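Local coordinates for protein 1-pyrroline-5-carboxylate dehydrogenase (Thermus thermophilus, PDB 1UZB) that probably oxidises the semialdehyde of 1-pyrroline-5-carboxylate to glutamate in proline breakdown, passing a hydride to NAD+, at residues E382-L387 with F404-P409; L328-G333 with L423-V428; K371-I376 with Y397-T402; E308-S313 with E340-R345; Q320-A325 with Q415-G420. One frame throughout, in Å; residues are numbered along the deposited sequence. Where two conformers were deposited one is given.

Interaction 1 (E382-L387 with F404-P409)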
# COMPACT_ATOMS: atom_id res chain seq x y z
N GLU A 382 -54.44 20.22 12.80
CA GLU A 382 -53.13 20.54 13.35
C GLU A 382 -52.45 21.66 12.57
O GLU A 382 -51.85 22.56 13.15
CB GLU A 382 -52.23 19.30 13.36
CG GLU A 382 -52.75 18.16 14.22
CD GLU A 382 -51.73 17.05 14.38
OE1 GLU A 382 -51.12 16.64 13.37
OE2 GLU A 382 -51.54 16.58 15.53
N GLY A 383 -52.55 21.60 11.25
CA GLY A 383 -51.95 22.63 10.41
C GLY A 383 -52.95 23.18 9.41
O GLY A 383 -54.15 22.98 9.56
N GLN A 384 -52.45 23.88 8.40
CA GLN A 384 -53.32 24.46 7.38
C GLN A 384 -53.17 23.73 6.05
O GLN A 384 -52.09 23.75 5.44
CB GLN A 384 -52.99 25.94 7.17
CG GLN A 384 -53.90 26.63 6.16
CD GLN A 384 -53.35 27.96 5.68
OE1 GLN A 384 -54.02 28.69 4.94
NE2 GLN A 384 -52.13 28.28 6.07
N LEU A 385 -54.24 23.10 5.59
CA LEU A 385 -54.21 22.38 4.32
C LEU A 385 -54.17 23.41 3.19
O LEU A 385 -55.05 24.27 3.10
CB LEU A 385 -55.46 21.51 4.17
CG LEU A 385 -55.57 20.69 2.89
CD1 LEU A 385 -54.45 19.65 2.84
CD2 LEU A 385 -56.93 20.00 2.83
N VAL A 386 -53.15 23.34 2.34
CA VAL A 386 -53.03 24.28 1.24
C VAL A 386 -52.97 23.62 -0.14
O VAL A 386 -52.91 24.31 -1.16
CB VAL A 386 -51.80 25.20 1.41
CG1 VAL A 386 -52.01 26.14 2.59
CG2 VAL A 386 -50.54 24.37 1.60
N LEU A 387 -52.97 22.29 -0.17
CA LEU A 387 -52.96 21.56 -1.44
C LEU A 387 -53.39 20.11 -1.25
O LEU A 387 -52.98 19.45 -0.29
CB LEU A 387 -51.57 21.59 -2.08
CG LEU A 387 -51.52 20.94 -3.47
CD1 LEU A 387 -52.34 21.77 -4.46
CD2 LEU A 387 -50.09 20.82 -3.95
N PHE A 404 -49.50 20.57 3.91
CA PHE A 404 -50.01 21.28 5.08
C PHE A 404 -48.93 22.28 5.43
O PHE A 404 -47.74 21.97 5.34
CB PHE A 404 -50.20 20.35 6.29
CG PHE A 404 -51.37 19.42 6.19
CD1 PHE A 404 -51.22 18.12 5.73
CD2 PHE A 404 -52.64 19.85 6.59
CE1 PHE A 404 -52.30 17.25 5.67
CE2 PHE A 404 -53.73 18.98 6.54
CZ PHE A 404 -53.57 17.68 6.07
N THR A 405 -49.32 23.49 5.82
CA THR A 405 -48.31 24.47 6.21
C THR A 405 -48.59 25.03 7.60
O THR A 405 -49.63 24.73 8.20
CB THR A 405 -48.20 25.61 5.17
OG1 THR A 405 -47.01 26.36 5.44
CG2 THR A 405 -49.41 26.53 5.21
N GLU A 406 -47.66 25.83 8.11
CA GLU A 406 -47.75 26.39 9.46
C GLU A 406 -47.99 25.25 10.45
O GLU A 406 -48.73 25.38 11.43
CB GLU A 406 -48.89 27.42 9.56
CG GLU A 406 -48.71 28.69 8.70
CD GLU A 406 -47.58 29.60 9.16
OE1 GLU A 406 -47.09 29.46 10.30
OE2 GLU A 406 -47.18 30.49 8.38
N VAL A 407 -47.34 24.12 10.19
CA VAL A 407 -47.49 22.95 11.04
C VAL A 407 -46.63 23.03 12.30
O VAL A 407 -45.43 23.31 12.22
CB VAL A 407 -47.11 21.66 10.28
CG1 VAL A 407 -47.32 20.45 11.17
CG2 VAL A 407 -47.94 21.54 9.01
N PRO A 408 -47.23 22.80 13.48
CA PRO A 408 -46.45 22.85 14.72
C PRO A 408 -45.45 21.69 14.71
O PRO A 408 -45.79 20.57 14.33
CB PRO A 408 -47.51 22.67 15.80
CG PRO A 408 -48.73 23.29 15.18
CD PRO A 408 -48.67 22.75 13.77
N PRO A 409 -44.20 21.95 15.13
CA PRO A 409 -43.18 20.90 15.14
C PRO A 409 -43.57 19.61 15.87
O PRO A 409 -43.14 18.53 15.48
CB PRO A 409 -41.99 21.59 15.80
CG PRO A 409 -42.14 23.01 15.37
CD PRO A 409 -43.63 23.24 15.55
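With its CG trans to the backbone nitrogen (chi1 -179°), Leu-385 sends its branch across Phe-404, whose CG stands opposite its own carbonyl carbon (chi1 -74°), and the two meet on one face of the sheet. Leu-385 CD1 rides over a face of the Phe-404 ring, 4.0 Å from the centroid and displaced toward the rim, in a CH-pi contact. The ring also leans on the backbone: Phe-404 CD2 is 3.7 Å from Leu-385 CA. Leu-385 and Phe-404 are a non-hydrogen-bonded antiparallel pair; next to them Gln-384 and Thr-405 form the hydrogen-bonded pair, Gln-384 N donating to Thr-405 O at 3.0 Å and Thr-405 N to Gln-384 O at 2.8 Å. The pairing adds strand 384-387 as an outermost strand to the otherwise parallel sheet of this aldehyde dehydrogenase, and a classic beta bulge follows, in which two residues, Val-386 and Leu-387, stand against the single Val-403. On the other face Gln-384 and Thr-405 lie side by side, Gln-384 NE2 coming to 3.3 Å from Thr-405 CG2. The same methyl also receives Val-386 CG1 at 3.7 Å, while the Thr-405 hydroxyl bonds to Tyr-335. Past Gly-383 the chains stay close, Pro-408 CD lying 3.2 Å from Glu-382 O. The carboxylate of Glu-382 turns instead to the backbone N-H groups of Arg-412 and Ile-413.

Interaction 2 (L328-G333 with L423-V428)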
# COMPACT_ATOMS: atom_id res chain seq x y z
N LEU A 328 -40.82 19.86 5.55
CA LEU A 328 -40.11 20.91 4.84
C LEU A 328 -39.96 22.04 5.86
O LEU A 328 -40.95 22.65 6.26
CB LEU A 328 -40.91 21.40 3.62
CG LEU A 328 -40.27 22.56 2.86
CD1 LEU A 328 -38.88 22.17 2.36
CD2 LEU A 328 -41.16 22.96 1.71
N ILE A 329 -38.73 22.26 6.31
CA ILE A 329 -38.44 23.28 7.31
C ILE A 329 -37.86 24.50 6.62
O ILE A 329 -36.76 24.46 6.07
CB ILE A 329 -37.45 22.74 8.36
CG1 ILE A 329 -38.03 21.48 9.01
CG2 ILE A 329 -37.17 23.79 9.42
CD1 ILE A 329 -37.03 20.72 9.86
N LEU A 330 -38.61 25.60 6.64
CA LEU A 330 -38.19 26.82 5.97
C LEU A 330 -37.90 27.96 6.93
O LEU A 330 -38.72 28.26 7.80
CB LEU A 330 -39.28 27.27 4.99
CG LEU A 330 -39.74 26.22 3.98
CD1 LEU A 330 -40.93 26.73 3.17
CD2 LEU A 330 -38.58 25.86 3.07
N THR A 331 -36.74 28.59 6.79
CA THR A 331 -36.40 29.73 7.63
C THR A 331 -37.30 30.86 7.16
O THR A 331 -37.84 30.81 6.05
CB THR A 331 -34.91 30.13 7.48
OG1 THR A 331 -34.65 30.53 6.14
CG2 THR A 331 -34.01 28.95 7.84
N GLN A 332 -37.48 31.87 8.00
CA GLN A 332 -38.38 32.97 7.65
C GLN A 332 -38.18 33.56 6.26
O GLN A 332 -39.14 33.75 5.52
CB GLN A 332 -38.27 34.08 8.71
CG GLN A 332 -39.31 35.19 8.56
CD GLN A 332 -40.74 34.65 8.57
OE1 GLN A 332 -41.10 33.84 9.42
NE2 GLN A 332 -41.55 35.11 7.63
N GLY A 333 -36.93 33.83 5.89
CA GLY A 333 -36.66 34.39 4.58
C GLY A 333 -36.93 33.48 3.39
O GLY A 333 -37.12 33.94 2.27
N LEU A 423 -46.92 16.23 2.69
CA LEU A 423 -45.80 17.06 3.12
C LEU A 423 -46.24 18.09 4.16
O LEU A 423 -47.22 18.80 3.96
CB LEU A 423 -45.22 17.80 1.92
CG LEU A 423 -44.02 18.71 2.17
CD1 LEU A 423 -42.84 17.89 2.66
CD2 LEU A 423 -43.68 19.45 0.89
N SER A 424 -45.49 18.15 5.27
CA SER A 424 -45.77 19.10 6.35
C SER A 424 -44.72 20.20 6.33
O SER A 424 -43.53 19.93 6.48
CB SER A 424 -45.75 18.39 7.70
OG SER A 424 -46.81 17.45 7.82
N VAL A 425 -45.16 21.44 6.16
CA VAL A 425 -44.26 22.58 6.11
C VAL A 425 -44.23 23.31 7.44
O VAL A 425 -45.28 23.72 7.97
CB VAL A 425 -44.67 23.56 4.99
CG1 VAL A 425 -43.64 24.67 4.85
CG2 VAL A 425 -44.81 22.79 3.68
N ILE A 426 -43.03 23.48 7.97
CA ILE A 426 -42.80 24.12 9.25
C ILE A 426 -41.98 25.40 9.05
O ILE A 426 -40.94 25.38 8.40
CB ILE A 426 -42.03 23.15 10.19
CG1 ILE A 426 -42.79 21.82 10.28
CG2 ILE A 426 -41.85 23.77 11.56
CD1 ILE A 426 -41.99 20.69 10.89
N ARG A 427 -42.47 26.50 9.59
CA ARG A 427 -41.80 27.79 9.47
C ARG A 427 -41.00 28.09 10.73
O ARG A 427 -41.55 28.08 11.84
CB ARG A 427 -42.84 28.89 9.22
CG ARG A 427 -42.28 30.29 9.09
CD ARG A 427 -43.33 31.24 8.52
NE ARG A 427 -44.47 31.40 9.40
CZ ARG A 427 -44.51 32.22 10.45
NH1 ARG A 427 -45.60 32.29 11.20
NH2 ARG A 427 -43.46 32.98 10.74
N VAL A 428 -39.71 28.36 10.57
CA VAL A 428 -38.83 28.66 11.70
C VAL A 428 -38.13 30.00 11.48
O VAL A 428 -38.07 30.50 10.36
CB VAL A 428 -37.79 27.54 11.91
CG1 VAL A 428 -38.50 26.21 12.14
CG2 VAL A 428 -36.87 27.43 10.70
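Arg-427 NH2 donates to Gln-332 OE1 at 2.8 Å, with the oxygen at the edge of the guanidinium, close to its plane. The amide is turned 73° against that plane, and both side chains run alongside each other; the bend of Arg-427 at chi3 (64°) brings its NH2 round to Gln-332. NE of the same arginine is salt-bridged to Glu-406, so two polar groups on different chain segments fix the guanidinium at the exposed end of the contact. Behind it the backbones are joined by four hydrogen bonds; Ile-426 N to Leu-328 O at 2.8 Å and Leu-330 N to Ile-426 O at 2.9 Å are the middle two. Val-425 packs on the face shared with Leu-328 and Leu-330, its CG1 reaching Leu-330 CD1 at 3.8 Å and its CG2 reaching Leu-328 CB at 4.1 Å; helices 303-315 and 332-346 cover this side. On the opposite face Ile-329 CG2 meets Val-428 CG2 at 3.9 Å, on the side packed by helix 431-439. Adjacent parallel strands with largely apolar faces, packed by helices on both sides, fit the three-layer alpha/beta/alpha core of an aldehyde dehydrogenase.

Interaction 3 (K371-I376 with Y397-T402)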
# COMPACT_ATOMS: atom_id res chain seq x y z
N LYS A 371 -55.14 4.64 5.95
CA LYS A 371 -54.23 5.25 6.90
C LYS A 371 -53.79 6.65 6.49
O LYS A 371 -53.78 7.58 7.30
CB LYS A 371 -53.00 4.36 7.10
CG LYS A 371 -53.28 3.05 7.82
CD LYS A 371 -52.01 2.24 8.01
CE LYS A 371 -52.28 0.91 8.69
NZ LYS A 371 -51.04 0.13 8.90
N VAL A 372 -53.42 6.82 5.22
CA VAL A 372 -52.98 8.12 4.74
C VAL A 372 -54.13 9.13 4.85
O VAL A 372 -53.93 10.26 5.29
CB VAL A 372 -52.48 8.04 3.29
CG1 VAL A 372 -52.13 9.43 2.77
CG2 VAL A 372 -51.25 7.13 3.23
N LEU A 373 -55.32 8.72 4.45
CA LEU A 373 -56.48 9.60 4.52
C LEU A 373 -56.80 9.94 5.97
O LEU A 373 -57.27 11.05 6.26
CB LEU A 373 -57.69 8.95 3.84
CG LEU A 373 -57.57 8.72 2.33
CD1 LEU A 373 -58.78 7.95 1.82
CD2 LEU A 373 -57.43 10.06 1.62
N SER A 374 -56.56 9.01 6.88
CA SER A 374 -56.81 9.25 8.29
C SER A 374 -55.86 10.33 8.80
O SER A 374 -56.25 11.23 9.55
CB SER A 374 -56.63 7.97 9.11
OG SER A 374 -56.90 8.22 10.48
N TYR A 375 -54.59 10.22 8.39
CA TYR A 375 -53.60 11.21 8.80
C TYR A 375 -53.93 12.57 8.21
O TYR A 375 -53.63 13.60 8.82
CB TYR A 375 -52.20 10.76 8.37
CG TYR A 375 -51.47 9.97 9.44
CD1 TYR A 375 -51.17 10.55 10.67
CD2 TYR A 375 -51.09 8.65 9.22
CE1 TYR A 375 -50.50 9.84 11.66
CE2 TYR A 375 -50.42 7.92 10.21
CZ TYR A 375 -50.13 8.52 11.42
OH TYR A 375 -49.45 7.83 12.40
N ILE A 376 -54.54 12.60 7.03
CA ILE A 376 -54.91 13.86 6.42
C ILE A 376 -56.00 14.53 7.27
O ILE A 376 -55.98 15.75 7.47
CB ILE A 376 -55.39 13.65 4.96
CG1 ILE A 376 -54.17 13.33 4.08
CG2 ILE A 376 -56.12 14.88 4.45
CD1 ILE A 376 -54.51 12.92 2.65
N TYR A 397 -56.08 3.18 -5.76
CA TYR A 397 -55.89 3.89 -4.50
C TYR A 397 -55.13 5.19 -4.74
O TYR A 397 -54.02 5.39 -4.23
CB TYR A 397 -55.13 3.00 -3.52
CG TYR A 397 -55.72 1.61 -3.40
CD1 TYR A 397 -54.95 0.48 -3.65
CD2 TYR A 397 -57.06 1.44 -3.05
CE1 TYR A 397 -55.49 -0.80 -3.55
CE2 TYR A 397 -57.61 0.16 -2.96
CZ TYR A 397 -56.82 -0.95 -3.21
OH TYR A 397 -57.36 -2.22 -3.11
N PHE A 398 -55.74 6.09 -5.50
CA PHE A 398 -55.13 7.36 -5.85
C PHE A 398 -55.37 8.48 -4.86
O PHE A 398 -56.52 8.84 -4.57
CB PHE A 398 -55.61 7.79 -7.24
CG PHE A 398 -55.38 6.76 -8.31
CD1 PHE A 398 -54.09 6.34 -8.63
CD2 PHE A 398 -56.45 6.19 -8.99
CE1 PHE A 398 -53.87 5.38 -9.62
CE2 PHE A 398 -56.25 5.23 -9.98
CZ PHE A 398 -54.95 4.83 -10.29
N ILE A 399 -54.29 9.05 -4.34
CA ILE A 399 -54.35 10.15 -3.40
C ILE A 399 -53.57 11.32 -4.00
O ILE A 399 -52.46 11.14 -4.52
CB ILE A 399 -53.72 9.77 -2.04
CG1 ILE A 399 -54.48 8.59 -1.43
CG2 ILE A 399 -53.77 10.96 -1.09
CD1 ILE A 399 -53.93 8.10 -0.11
N ALA A 400 -54.15 12.51 -3.94
CA ALA A 400 -53.51 13.69 -4.50
C ALA A 400 -52.36 14.21 -3.65
O ALA A 400 -52.38 14.10 -2.42
CB ALA A 400 -54.55 14.80 -4.68
N PRO A 401 -51.32 14.78 -4.29
CA PRO A 401 -50.18 15.33 -3.57
C PRO A 401 -50.76 16.31 -2.56
O PRO A 401 -51.54 17.19 -2.92
CB PRO A 401 -49.37 16.02 -4.66
CG PRO A 401 -49.61 15.12 -5.83
CD PRO A 401 -51.09 14.83 -5.75
N THR A 402 -50.38 16.14 -1.30
CA THR A 402 -50.92 16.96 -0.23
C THR A 402 -49.88 17.79 0.51
O THR A 402 -48.76 17.34 0.75
CB THR A 402 -51.66 16.06 0.77
OG1 THR A 402 -52.69 15.34 0.07
CG2 THR A 402 -52.29 16.88 1.89
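Ile-399 reaches from its extended segment into the side of helix 366-379 and loses more surface to the contact than any other residue. Its CG1 stands opposite the carbonyl carbon (chi1 -60°) and the chain then runs straight on, which carries the terminal CD1 to Val-372. There Ile-399 CD1 touches Val-372 CG1 at 3.6 Å and Val-372 CB at 3.7 Å, the two side chains crossing at a slant, while Leu-373 CD2 stays farther off at 4.4 Å. The second branch, Ile-399 CG2, faces Ile-376 CD1 at 4.3 Å. One helical turn beyond Val-372, Ile-376 bridges Ile-399 and Thr-402, since its CD1 also lies 4.0 Å from Thr-402 OG1. That buried hydroxyl is satisfied within its own segment, donating to Ala-400 O at 2.8 Å from a position tilted 31° out of the carbonyl plane, and it bonds as well with Gly-389 N; it therefore meets the helix merely as a packing surface. No hydrogen bond crosses between the segments. Val-372 and Ile-376 also press on Val-422, so helix 366-379 rests both on this loop, just where it enters strand 402-405, and on the neighbouring strand 422-428.

Interaction 4 (E308-S313 with E340-R345)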
# COMPACT_ATOMS: atom_id res chain seq x y z
N GLU A 308 -37.72 21.85 -6.64
CA GLU A 308 -37.70 20.65 -7.46
C GLU A 308 -37.28 19.44 -6.62
O GLU A 308 -37.91 18.38 -6.67
CB GLU A 308 -36.74 20.85 -8.63
CG GLU A 308 -36.83 19.83 -9.75
CD GLU A 308 -36.32 18.46 -9.36
OE1 GLU A 308 -35.29 18.38 -8.67
OE2 GLU A 308 -36.95 17.46 -9.76
N GLY A 309 -36.21 19.60 -5.84
CA GLY A 309 -35.71 18.52 -5.01
C GLY A 309 -36.70 18.11 -3.93
O GLY A 309 -36.80 16.94 -3.57
N VAL A 310 -37.44 19.08 -3.40
CA VAL A 310 -38.43 18.81 -2.38
C VAL A 310 -39.59 18.01 -2.97
O VAL A 310 -40.04 17.04 -2.38
CB VAL A 310 -38.98 20.13 -1.78
CG1 VAL A 310 -40.21 19.85 -0.93
CG2 VAL A 310 -37.90 20.79 -0.94
N VAL A 311 -40.06 18.42 -4.15
CA VAL A 311 -41.16 17.71 -4.79
C VAL A 311 -40.76 16.27 -5.13
O VAL A 311 -41.54 15.34 -4.89
CB VAL A 311 -41.64 18.47 -6.05
CG1 VAL A 311 -42.59 17.61 -6.86
CG2 VAL A 311 -42.34 19.75 -5.62
N VAL A 312 -39.56 16.07 -5.66
CA VAL A 312 -39.09 14.73 -5.97
C VAL A 312 -38.99 13.89 -4.69
O VAL A 312 -39.44 12.74 -4.64
CB VAL A 312 -37.68 14.76 -6.64
CG1 VAL A 312 -37.06 13.37 -6.64
CG2 VAL A 312 -37.79 15.28 -8.06
N SER A 313 -38.41 14.48 -3.65
CA SER A 313 -38.23 13.78 -2.38
C SER A 313 -39.52 13.45 -1.64
O SER A 313 -39.61 12.41 -0.97
CB SER A 313 -37.35 14.61 -1.44
OG SER A 313 -36.06 14.81 -1.99
N GLU A 340 -44.23 28.86 -2.28
CA GLU A 340 -44.95 29.20 -3.49
C GLU A 340 -44.47 28.33 -4.65
O GLU A 340 -45.27 27.85 -5.45
CB GLU A 340 -44.79 30.69 -3.82
CG GLU A 340 -43.38 31.12 -4.18
CD GLU A 340 -43.20 31.37 -5.66
OE1 GLU A 340 -43.47 30.45 -6.46
OE2 GLU A 340 -42.79 32.49 -6.03
N ARG A 341 -43.16 28.12 -4.74
CA ARG A 341 -42.59 27.30 -5.81
C ARG A 341 -42.95 25.83 -5.66
O ARG A 341 -43.23 25.14 -6.65
CB ARG A 341 -41.06 27.47 -5.84
CG ARG A 341 -40.61 28.82 -6.38
CD ARG A 341 -39.11 29.00 -6.23
NE ARG A 341 -38.61 30.19 -6.92
CZ ARG A 341 -38.85 31.44 -6.54
NH1 ARG A 341 -38.35 32.45 -7.24
NH2 ARG A 341 -39.56 31.69 -5.45
N VAL A 342 -42.95 25.33 -4.42
CA VAL A 342 -43.31 23.94 -4.18
C VAL A 342 -44.77 23.68 -4.56
O VAL A 342 -45.08 22.68 -5.20
CB VAL A 342 -43.08 23.56 -2.69
CG1 VAL A 342 -43.73 22.21 -2.38
CG2 VAL A 342 -41.59 23.49 -2.39
N LEU A 343 -45.65 24.60 -4.18
CA LEU A 343 -47.07 24.46 -4.50
C LEU A 343 -47.31 24.47 -6.01
O LEU A 343 -48.07 23.66 -6.52
CB LEU A 343 -47.88 25.57 -3.83
CG LEU A 343 -47.96 25.50 -2.30
CD1 LEU A 343 -48.72 26.70 -1.77
CD2 LEU A 343 -48.64 24.20 -1.88
N LYS A 344 -46.65 25.39 -6.71
CA LYS A 344 -46.81 25.49 -8.15
C LYS A 344 -46.36 24.21 -8.85
O LYS A 344 -47.01 23.75 -9.80
CB LYS A 344 -46.00 26.67 -8.70
CG LYS A 344 -46.39 28.04 -8.15
CD LYS A 344 -47.87 28.35 -8.34
CE LYS A 344 -48.70 27.88 -7.15
NZ LYS A 344 -48.25 28.53 -5.89
N ARG A 345 -45.26 23.63 -8.38
CA ARG A 345 -44.74 22.40 -8.97
C ARG A 345 -45.60 21.20 -8.61
O ARG A 345 -45.94 20.39 -9.47
CB ARG A 345 -43.31 22.15 -8.48
CG ARG A 345 -42.25 23.02 -9.14
CD ARG A 345 -40.88 22.76 -8.53
NE ARG A 345 -39.82 23.52 -9.20
CZ ARG A 345 -39.33 23.22 -10.40
NH1 ARG A 345 -39.79 22.18 -11.07
NH2 ARG A 345 -38.37 23.98 -10.93
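This is apolar helix-helix packing on one face of the largely parallel sheet, in the alpha/beta domain of an aldehyde dehydrogenase. Helix 303-315 is the crossover of a beta-alpha-beta unit joining the adjacent parallel strands 293-297 and 325-331, and helix 332-346 leaves directly from the second of these. The two segments run at 51° to each other, their axes 9.3 Å apart at the closest point, with Val-311 and Val-342 at the crossing. Three valines form its apolar centre: Val-310 CG1 meets Val-342 CG2 at 4.2 Å, the side chains crossing at about a right angle, and Val-311 CG2 lies 4.3 Å from Val-342 CG1. Val-310 also packs on Leu-328 and Ile-295, which ties the helix pair to the sheet. At the margin Arg-345 stretches along helix 303-315. Its CB touches Val-311 CG2 at 3.9 Å, and the chain, extended from CG to NE, lays the guanidinium against Glu-308, whose CB sits over the centre of one face, 3.9 Å from Arg-345 CZ. The contact is made by methylene and flat cation rather than by a salt bridge. Nearby, Arg-341 leads away from the interface and pairs with Asp-304. Farther along helix 303-315, Gly-309 O is gripped twice, by Ser-313 N at 2.9 Å and by Ser-313 OG at 2.8 Å, the two donors arriving from opposite faces of the carbonyl plane.

Interaction 5 (Q320-A325 with Q415-G420)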
# COMPACT_ATOMS: atom_id res chain seq x y z
N GLN A 320 -44.02 6.93 -0.42
CA GLN A 320 -43.93 5.65 0.29
C GLN A 320 -42.49 5.18 0.40
O GLN A 320 -42.14 4.07 -0.02
CB GLN A 320 -44.78 4.61 -0.43
CG GLN A 320 -46.25 5.00 -0.52
CD GLN A 320 -47.07 4.04 -1.34
OE1 GLN A 320 -48.05 3.46 -0.86
NE2 GLN A 320 -46.69 3.87 -2.61
N LYS A 321 -41.64 6.03 0.97
CA LYS A 321 -40.23 5.71 1.16
C LYS A 321 -39.81 6.11 2.56
O LYS A 321 -40.24 7.14 3.08
CB LYS A 321 -39.37 6.47 0.15
CG LYS A 321 -39.70 6.21 -1.30
CD LYS A 321 -38.72 6.92 -2.22
CE LYS A 321 -39.09 6.68 -3.67
NZ LYS A 321 -38.11 7.35 -4.58
N CYS A 322 -38.96 5.29 3.17
CA CYS A 322 -38.46 5.59 4.50
C CYS A 322 -37.58 6.83 4.45
O CYS A 322 -37.35 7.47 5.47
CB CYS A 322 -37.67 4.40 5.04
SG CYS A 322 -38.65 2.91 5.17
N SER A 323 -37.11 7.16 3.25
CA SER A 323 -36.24 8.31 3.02
C SER A 323 -36.99 9.55 2.51
O SER A 323 -36.39 10.60 2.32
CB SER A 323 -35.17 7.95 1.99
OG SER A 323 -35.78 7.63 0.75
N ALA A 324 -38.29 9.41 2.28
CA ALA A 324 -39.09 10.51 1.75
C ALA A 324 -39.12 11.78 2.59
O ALA A 324 -39.16 11.72 3.83
CB ALA A 324 -40.53 10.04 1.51
N ALA A 325 -39.09 12.92 1.93
CA ALA A 325 -39.18 14.19 2.64
C ALA A 325 -40.64 14.38 3.04
O ALA A 325 -41.49 14.61 2.19
CB ALA A 325 -38.73 15.34 1.75
N GLN A 415 -44.52 14.42 13.34
CA GLN A 415 -43.77 13.46 14.15
C GLN A 415 -43.93 12.01 13.72
O GLN A 415 -43.00 11.21 13.86
CB GLN A 415 -44.19 13.57 15.61
CG GLN A 415 -43.82 14.87 16.29
CD GLN A 415 -42.34 14.98 16.55
OE1 GLN A 415 -41.71 14.04 17.04
NE2 GLN A 415 -41.76 16.14 16.25
N GLU A 416 -45.11 11.66 13.23
CA GLU A 416 -45.40 10.28 12.84
C GLU A 416 -45.25 10.01 11.35
O GLU A 416 -45.62 10.84 10.52
CB GLU A 416 -46.81 9.91 13.31
CG GLU A 416 -47.04 10.24 14.79
CD GLU A 416 -48.44 9.92 15.29
OE1 GLU A 416 -48.76 10.35 16.42
OE2 GLU A 416 -49.21 9.26 14.58
N GLU A 417 -44.70 8.84 11.02
CA GLU A 417 -44.48 8.46 9.63
C GLU A 417 -45.80 8.08 8.94
O GLU A 417 -46.41 7.06 9.25
CB GLU A 417 -43.50 7.28 9.56
CG GLU A 417 -43.06 6.96 8.14
CD GLU A 417 -42.05 5.82 8.09
OE1 GLU A 417 -41.02 5.97 7.40
OE2 GLU A 417 -42.30 4.78 8.73
N ILE A 418 -46.21 8.92 8.00
CA ILE A 418 -47.45 8.73 7.26
C ILE A 418 -47.26 7.78 6.08
O ILE A 418 -48.14 6.99 5.75
CB ILE A 418 -47.98 10.08 6.75
CG1 ILE A 418 -48.22 11.02 7.94
CG2 ILE A 418 -49.27 9.88 5.96
CD1 ILE A 418 -48.54 12.44 7.55
N PHE A 419 -46.09 7.86 5.45
CA PHE A 419 -45.76 6.99 4.33
C PHE A 419 -46.73 7.17 3.17
O PHE A 419 -47.17 6.20 2.55
CB PHE A 419 -45.74 5.53 4.79
CG PHE A 419 -44.54 4.77 4.34
CD1 PHE A 419 -44.66 3.72 3.42
CD2 PHE A 419 -43.28 5.08 4.83
CE1 PHE A 419 -43.54 3.00 3.01
CE2 PHE A 419 -42.15 4.36 4.43
CZ PHE A 419 -42.28 3.32 3.51
N GLY A 420 -47.05 8.43 2.88
CA GLY A 420 -47.96 8.75 1.79
C GLY A 420 -47.55 10.09 1.21
O GLY A 420 -46.60 10.71 1.68
O HOH W 1 -49.15 5.40 1.00
O HOH W 2 -40.87 8.10 5.67
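The ring of Phe-419 lies flat against the peptide that joins Gln-320 to Lys-321: Gln-320 C stands 3.5 Å above the ring plane and Lys-321 N is over the same face, both offset toward the rim. Cys-322 is modelled in two positions; in one of them SG lies at the ring edge, 5.0 Å from the centroid and 79° off the ring normal, a sulfur-aromatic contact that holds for that position alone. Gln-320 CG packs 3.4 Å from Phe-419 O, and a water donates both to that oxygen, at 2.6 Å, and to Gln-320 OE1, at 2.9 Å, which also accepts from Val-364 N. A second water lies 2.8 Å from Lys-321 O and 2.7 Å from Glu-417 OE1, though it cannot serve all its acceptor neighbours at once. The same carboxylate oxygen takes the N-H of Gly-291. Lys-321 to Ala-324 form a type I turn, so the ring packs on its first residue. In aldehyde dehydrogenases the cysteine of the Gly-Gln-x-Cys segment is the nucleophile and the glutamate of Glu-x-Phe-Gly contacts the cofactor ribose, so Cys-322 and Glu-417 probably belong to the active site.

In the fold
All five interactions gather round the seven-stranded sheet of the aldehyde dehydrogenase fold. Interactions 1 and 2, with centres about 10 Å apart, share it directly: strand 402-405 runs between 384-387 and 422-428. Interaction 4 packs helices on a face of this sheet and shares helix 332-346 with interaction 2, centred about 13 Å away. Interaction 3 packs helix 366-379 on the loop leading into strand 402-405; interaction 5, centred about 12 Å from it, joins the loops before strands 325-331 and 422-428. Along the chain interaction 4 closes before 1 and 3 open; these two alternate and fall between the segments of 2 and of 5, so distant segments build both sheet and probable active site.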